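Local coordinates for type II secretion system protein C (Vibrio cholerae, PDB 2I6V) that probably serves in the type II secretion system that exports cholera toxin across the outer membrane, this chain being the periplasmic PDZ domain of one component, at residues Val44-Gly48 and Leu49-Asp53; Gln1-Phe4 and Gln5-Leu9. All coordinates share one frame; numbering follows the deposited sequence.

Contact 1: Val44-Gly48 and Leu49-Asp53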
loop_
_atom_site.group_PDB
_atom_site.type_symbol
_atom_site.label_atom_id
_atom_site.label_comp_id
_atom_site.label_asym_id
_atom_site.label_seq_id
_atom_site.Cartn_x
_atom_site.Cartn_y
_atom_site.Cartn_z
ATOM N N VAL A 44 -5.731 -1.986 1.150
ATOM C CA VAL A 44 -6.529 -1.995 2.374
ATOM C C VAL A 44 -5.721 -2.280 3.637
ATOM O O VAL A 44 -6.133 -1.913 4.743
ATOM C CB VAL A 44 -7.714 -2.968 2.260
ATOM C CG1 VAL A 44 -8.627 -2.553 1.108
ATOM C CG2 VAL A 44 -7.219 -4.391 2.042
ATOM N N ALA A 45 -4.570 -2.925 3.488
ATOM C CA ALA A 45 -3.725 -3.179 4.652
ATOM C C ALA A 45 -2.253 -3.112 4.298
ATOM O O ALA A 45 -1.869 -3.308 3.141
ATOM C CB ALA A 45 -4.061 -4.533 5.265
ATOM N N LEU A 46 -1.432 -2.858 5.311
ATOM C CA LEU A 46 0.014 -2.833 5.167
ATOM C C LEU A 46 0.585 -3.660 6.312
ATOM O O LEU A 46 0.311 -3.373 7.477
ATOM C CB LEU A 46 0.504 -1.382 5.242
ATOM C CG LEU A 46 1.955 -1.062 4.905
ATOM C CD1 LEU A 46 2.378 -1.741 3.604
ATOM C CD2 LEU A 46 2.122 0.462 4.801
ATOM N N ASN A 47 1.348 -4.706 5.988
ATOM C CA ASN A 47 1.792 -5.663 7.007
ATOM C C ASN A 47 0.651 -6.207 7.879
ATOM O O ASN A 47 0.842 -6.487 9.070
ATOM C CB ASN A 47 2.873 -5.043 7.897
ATOM C CG ASN A 47 4.155 -4.765 7.148
ATOM O OD1 ASN A 47 4.275 -5.069 5.959
ATOM N ND2 ASN A 47 5.128 -4.185 7.841
ATOM N N GLY A 48 -0.535 -6.345 7.292
ATOM C CA GLY A 48 -1.684 -6.910 8.001
ATOM C C GLY A 48 -2.421 -5.908 8.873
ATOM O O GLY A 48 -3.422 -6.234 9.512
ATOM N N LEU A 49 -1.926 -4.678 8.889
ATOM C CA LEU A 49 -2.499 -3.621 9.692
ATOM C C LEU A 49 -3.351 -2.716 8.799
ATOM O O LEU A 49 -3.049 -2.514 7.621
ATOM C CB LEU A 49 -1.395 -2.811 10.364
ATOM C CG LEU A 49 -0.547 -3.577 11.394
ATOM C CD1 LEU A 49 0.820 -2.940 11.560
ATOM C CD2 LEU A 49 -1.283 -3.665 12.726
ATOM N N ASP A 50 -4.407 -2.160 9.378
ATOM C CA ASP A 50 -5.394 -1.404 8.609
ATOM C C ASP A 50 -4.823 -0.051 8.169
ATOM O O ASP A 50 -4.470 0.772 9.002
ATOM C CB ASP A 50 -6.643 -1.241 9.485
ATOM C CG ASP A 50 -7.838 -0.662 8.738
ATOM O OD1 ASP A 50 -7.666 0.036 7.710
ATOM O OD2 ASP A 50 -8.964 -0.906 9.225
ATOM N N LEU A 51 -4.733 0.175 6.854
ATOM C CA LEU A 51 -4.183 1.426 6.315
ATOM C C LEU A 51 -4.972 2.657 6.750
ATOM O O LEU A 51 -4.455 3.787 6.707
ATOM C CB LEU A 51 -4.147 1.392 4.776
ATOM C CG LEU A 51 -2.894 0.824 4.098
ATOM C CD1 LEU A 51 -3.146 0.549 2.612
ATOM C CD2 LEU A 51 -1.686 1.739 4.267
ATOM N N THR A 52 -6.222 2.437 7.149
ATOM C CA THR A 52 -7.128 3.542 7.486
ATOM C C THR A 52 -7.050 3.941 8.957
ATOM O O THR A 52 -7.813 4.797 9.412
ATOM C CB THR A 52 -8.593 3.221 7.123
ATOM O OG1 THR A 52 -9.115 2.227 8.018
ATOM C CG2 THR A 52 -8.690 2.730 5.667
ATOM N N ASP A 53 -6.135 3.318 9.694
ATOM C CA ASP A 53 -5.854 3.709 11.077
ATOM C C ASP A 53 -4.613 4.604 11.092
ATOM O O ASP A 53 -3.484 4.097 11.082
ATOM C CB ASP A 53 -5.579 2.475 11.943
ATOM C CG ASP A 53 -6.827 1.697 12.290
ATOM O OD1 ASP A 53 -7.922 2.289 12.381
ATOM O OD2 ASP A 53 -6.698 0.473 12.484
HETATM O O HOH W 1 -8.660 -1.411 5.544
#

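Contact 2: Gln1-Phe4 and Gln5-Leu9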
loop_
_atom_site.group_PDB
_atom_site.type_symbol
_atom_site.label_atom_id
_atom_site.label_comp_id
_atom_site.label_asym_id
_atom_site.label_seq_id
_atom_site.Cartn_x
_atom_site.Cartn_y
_atom_site.Cartn_z
ATOM N N GLN A 1 13.364 4.161 3.806
ATOM C CA GLN A 1 12.847 3.397 2.630
ATOM C C GLN A 1 12.021 4.302 1.720
ATOM O O GLN A 1 11.460 5.306 2.168
ATOM C CB GLN A 1 12.023 2.189 3.090
ATOM C CG GLN A 1 12.805 1.208 3.958
ATOM C CD GLN A 1 14.100 0.753 3.305
ATOM O OE1 GLN A 1 15.073 0.434 3.990
ATOM N NE2 GLN A 1 14.118 0.728 1.972
ATOM N N GLU A 2 11.949 3.958 0.438
ATOM C CA GLU A 2 11.287 4.850 -0.510
ATOM C C GLU A 2 10.043 4.223 -1.125
ATOM O O GLU A 2 10.068 3.741 -2.245
ATOM C CB GLU A 2 12.278 5.305 -1.586
ATOM C CG GLU A 2 13.401 6.143 -1.013
ATOM C CD GLU A 2 14.369 6.647 -2.057
ATOM O OE1 GLU A 2 14.376 6.117 -3.187
ATOM O OE2 GLU A 2 15.139 7.578 -1.742
ATOM N N ILE A 3 8.946 4.249 -0.378
ATOM C CA ILE A 3 7.696 3.668 -0.859
ATOM C C ILE A 3 7.281 4.231 -2.222
ATOM O O ILE A 3 6.714 3.510 -3.056
ATOM C CB ILE A 3 6.553 3.867 0.174
ATOM C CG1 ILE A 3 6.882 3.105 1.462
ATOM C CG2 ILE A 3 5.221 3.420 -0.398
ATOM C CD1 ILE A 3 5.877 3.339 2.581
ATOM N N PHE A 4 7.571 5.512 -2.454
ATOM C CA PHE A 4 7.179 6.182 -3.699
ATOM C C PHE A 4 7.783 5.583 -4.969
ATOM O O PHE A 4 7.288 5.839 -6.064
ATOM C CB PHE A 4 7.467 7.694 -3.628
ATOM C CG PHE A 4 8.925 8.040 -3.499
ATOM C CD1 PHE A 4 9.727 8.162 -4.628
ATOM C CD2 PHE A 4 9.490 8.277 -2.250
ATOM C CE1 PHE A 4 11.071 8.492 -4.507
ATOM C CE2 PHE A 4 10.828 8.609 -2.122
ATOM C CZ PHE A 4 11.622 8.712 -3.249
ATOM N N GLN A 5 8.843 4.791 -4.824
ATOM C CA GLN A 5 9.428 4.108 -5.979
ATOM C C GLN A 5 8.506 2.984 -6.455
ATOM O O GLN A 5 8.505 2.632 -7.643
ATOM C CB GLN A 5 10.806 3.519 -5.632
ATOM C CG GLN A 5 11.838 4.534 -5.157
ATOM C CD GLN A 5 12.363 5.420 -6.277
ATOM O OE1 GLN A 5 12.018 5.245 -7.453
ATOM N NE2 GLN A 5 13.237 6.369 -5.916
ATOM N N TYR A 6 7.719 2.447 -5.518
ATOM C CA TYR A 6 6.912 1.240 -5.743
ATOM C C TYR A 6 5.477 1.571 -6.101
ATOM O O TYR A 6 4.860 0.870 -6.895
ATOM C CB TYR A 6 6.878 0.365 -4.479
ATOM C CG TYR A 6 8.231 -0.153 -4.031
ATOM C CD1 TYR A 6 8.640 -1.444 -4.353
ATOM C CD2 TYR A 6 9.097 0.647 -3.290
ATOM C CE1 TYR A 6 9.869 -1.927 -3.945
ATOM C CE2 TYR A 6 10.332 0.168 -2.864
ATOM C CZ TYR A 6 10.713 -1.120 -3.204
ATOM O OH TYR A 6 11.945 -1.598 -2.792
ATOM N N VAL A 7 4.937 2.626 -5.492
ATOM C CA VAL A 7 3.503 2.847 -5.562
ATOM C C VAL A 7 3.136 4.283 -5.209
ATOM O O VAL A 7 3.864 4.967 -4.471
ATOM C CB VAL A 7 2.754 1.857 -4.620
ATOM C CG1 VAL A 7 3.025 2.205 -3.145
ATOM C CG2 VAL A 7 1.265 1.870 -4.911
ATOM N N ARG A 8 2.010 4.738 -5.754
ATOM C CA ARG A 8 1.403 5.992 -5.337
ATOM C C ARG A 8 0.010 5.682 -4.812
ATOM O O ARG A 8 -0.664 4.776 -5.317
ATOM C CB ARG A 8 1.363 6.999 -6.492
ATOM C CG ARG A 8 2.742 7.611 -6.744
ATOM C CD ARG A 8 2.842 8.464 -7.995
ATOM N NE ARG A 8 4.260 8.652 -8.289
ATOM C CZ ARG A 8 4.756 9.127 -9.424
ATOM N NH1 ARG A 8 6.074 9.241 -9.553
ATOM N NH2 ARG A 8 3.950 9.510 -10.410
ATOM N N LEU A 9 -0.410 6.424 -3.788
ATOM C CA LEU A 9 -1.689 6.159 -3.133
ATOM C C LEU A 9 -2.552 7.407 -3.065
ATOM O O LEU A 9 -2.048 8.516 -2.874
ATOM C CB LEU A 9 -1.457 5.643 -1.714
ATOM C CG LEU A 9 -0.613 4.376 -1.568
ATOM C CD1 LEU A 9 -0.378 4.101 -0.095
ATOM C CD2 LEU A 9 -1.321 3.206 -2.244
HETATM O O HOH W 2 6.336 8.267 -6.805
#

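Contact 1: Val44-Gly48 and Leu49-Asp53
Leu46 and Leu49 form the antiparallel hydrogen-bonded pair that closes a two-residue hairpin, each peptide N-H bonding to the other residue's carbonyl: Leu46 N gives to Leu49 O at 2.8 Å, and Leu49 N returns a bond to Leu46 O at 2.9 Å. Asn47 and Gly48, both with positive phi, form the corners of this type I' turn, the turn that suits the twist of a tight antiparallel hairpin. The packed part lies where Leu51 folds back against strand 42-46. Its CD2 rests 3.9 Å from Leu46 CB, while CD1 lies against the backbone of Val44 and Ala45. Leu46 sends CG anti to its backbone N (chi1 -171°), which brings CD2 within 4.1 Å of Leu51 CD2; Phe61 and Met57 of helix 54-62 add to this apolar side.

The other side is polar and wetter. Val44 O receives Leu51 N from above its carbonyl plane, and a water gives one hydrogen to Val44 O and one to Asp50 OD1. That same Asp50 oxygen takes Thr52 N at 2.9 Å, which makes an Asx turn, and Thr52 OG1 at 2.6 Å from the same face of the carboxylate. At the hairpin's tip, Asn47 turns its OD1 to Ser71 N of strand 69-76.

Three donors converging on OD1 restrict the Asp50 carboxylate and probably stabilise its charge, and with Asp53 N bonded to Asp50 O they shape the type I turn that leads to helix 54-62.

Contact 2: Gln1-Phe4 and Gln5-Leu9
Gln5 meets Glu2 twice, once through the backbone and once through the side chain. Its peptide N bonds to Glu2 O at 3.0 Å from above the carbonyl plane. The side chain bends at chi2 (-73°) and runs alongside that of Glu2, pointing the same way, until NE2 gives a nearly straight bond to Glu2 OE1, also 3.0 Å. The carboxylate oxygen lies close to the amide plane, whereas the amide nitrogen stands above the plane of the carboxylate. NE2 also comes within 3.3 Å of Phe4 CE1, the ring lying obliquely beside the amide, so the amide group is flanked by a charge and an aromatic on the surface.

Tyr6 follows with its N on Ile3 O at 2.9 Å. Its ring presents an edge to the carbonyls, CD2 being 3.4 Å from Glu2 O, an approach that sets C-H groups of the ring against oxygen. The hydroxyl continues to Gln86 O, and the ring meets that of Phe87 nearly at right angles.

Val7 N is the second donor to Ile3 O, longer at 3.1 Å but nearly in line with the carbonyl bond, so two consecutive amides satisfy one oxygen. Beside these bonds Val7 CG1 packs on Ile3 CG2 at 3.7 Å, the two side chains lying side by side and pointing the same way, with Val23 and Met64 as neighbours.

Arg8 reaches back along the outside: a water accepts from its NE and donates to Phe4 O, bridging the end of the turn.

Overlapping i to i+3 bonds, followed by one from i to i+4, describe a short helical turn that leads directly into the first strand of the PDZ domain.

The chain begins with contact 2, where residues 2-7 form a helical turn that runs into strand 7-14. That strand pairs with strand 17-25, which in turn pairs with strand 42-46, where contact 1 opens and reverses the chain through the hairpin to strand 49-50. The two are therefore in series, neither enclosing nor crossing the other. The centres of contacts 1 and 2 are about 15 Å apart, on opposite sides of the domain's centre. The nearest atoms of contacts 1 and 2 are about 5 Å apart, without touching. Both are local, a helical turn and a hairpin, joined through one sheet: contact 2 ties the N terminus to the C-terminal residues and helix 29-34, contact 1 ties strand 42-46 to helix 54-62 and strand 69-76.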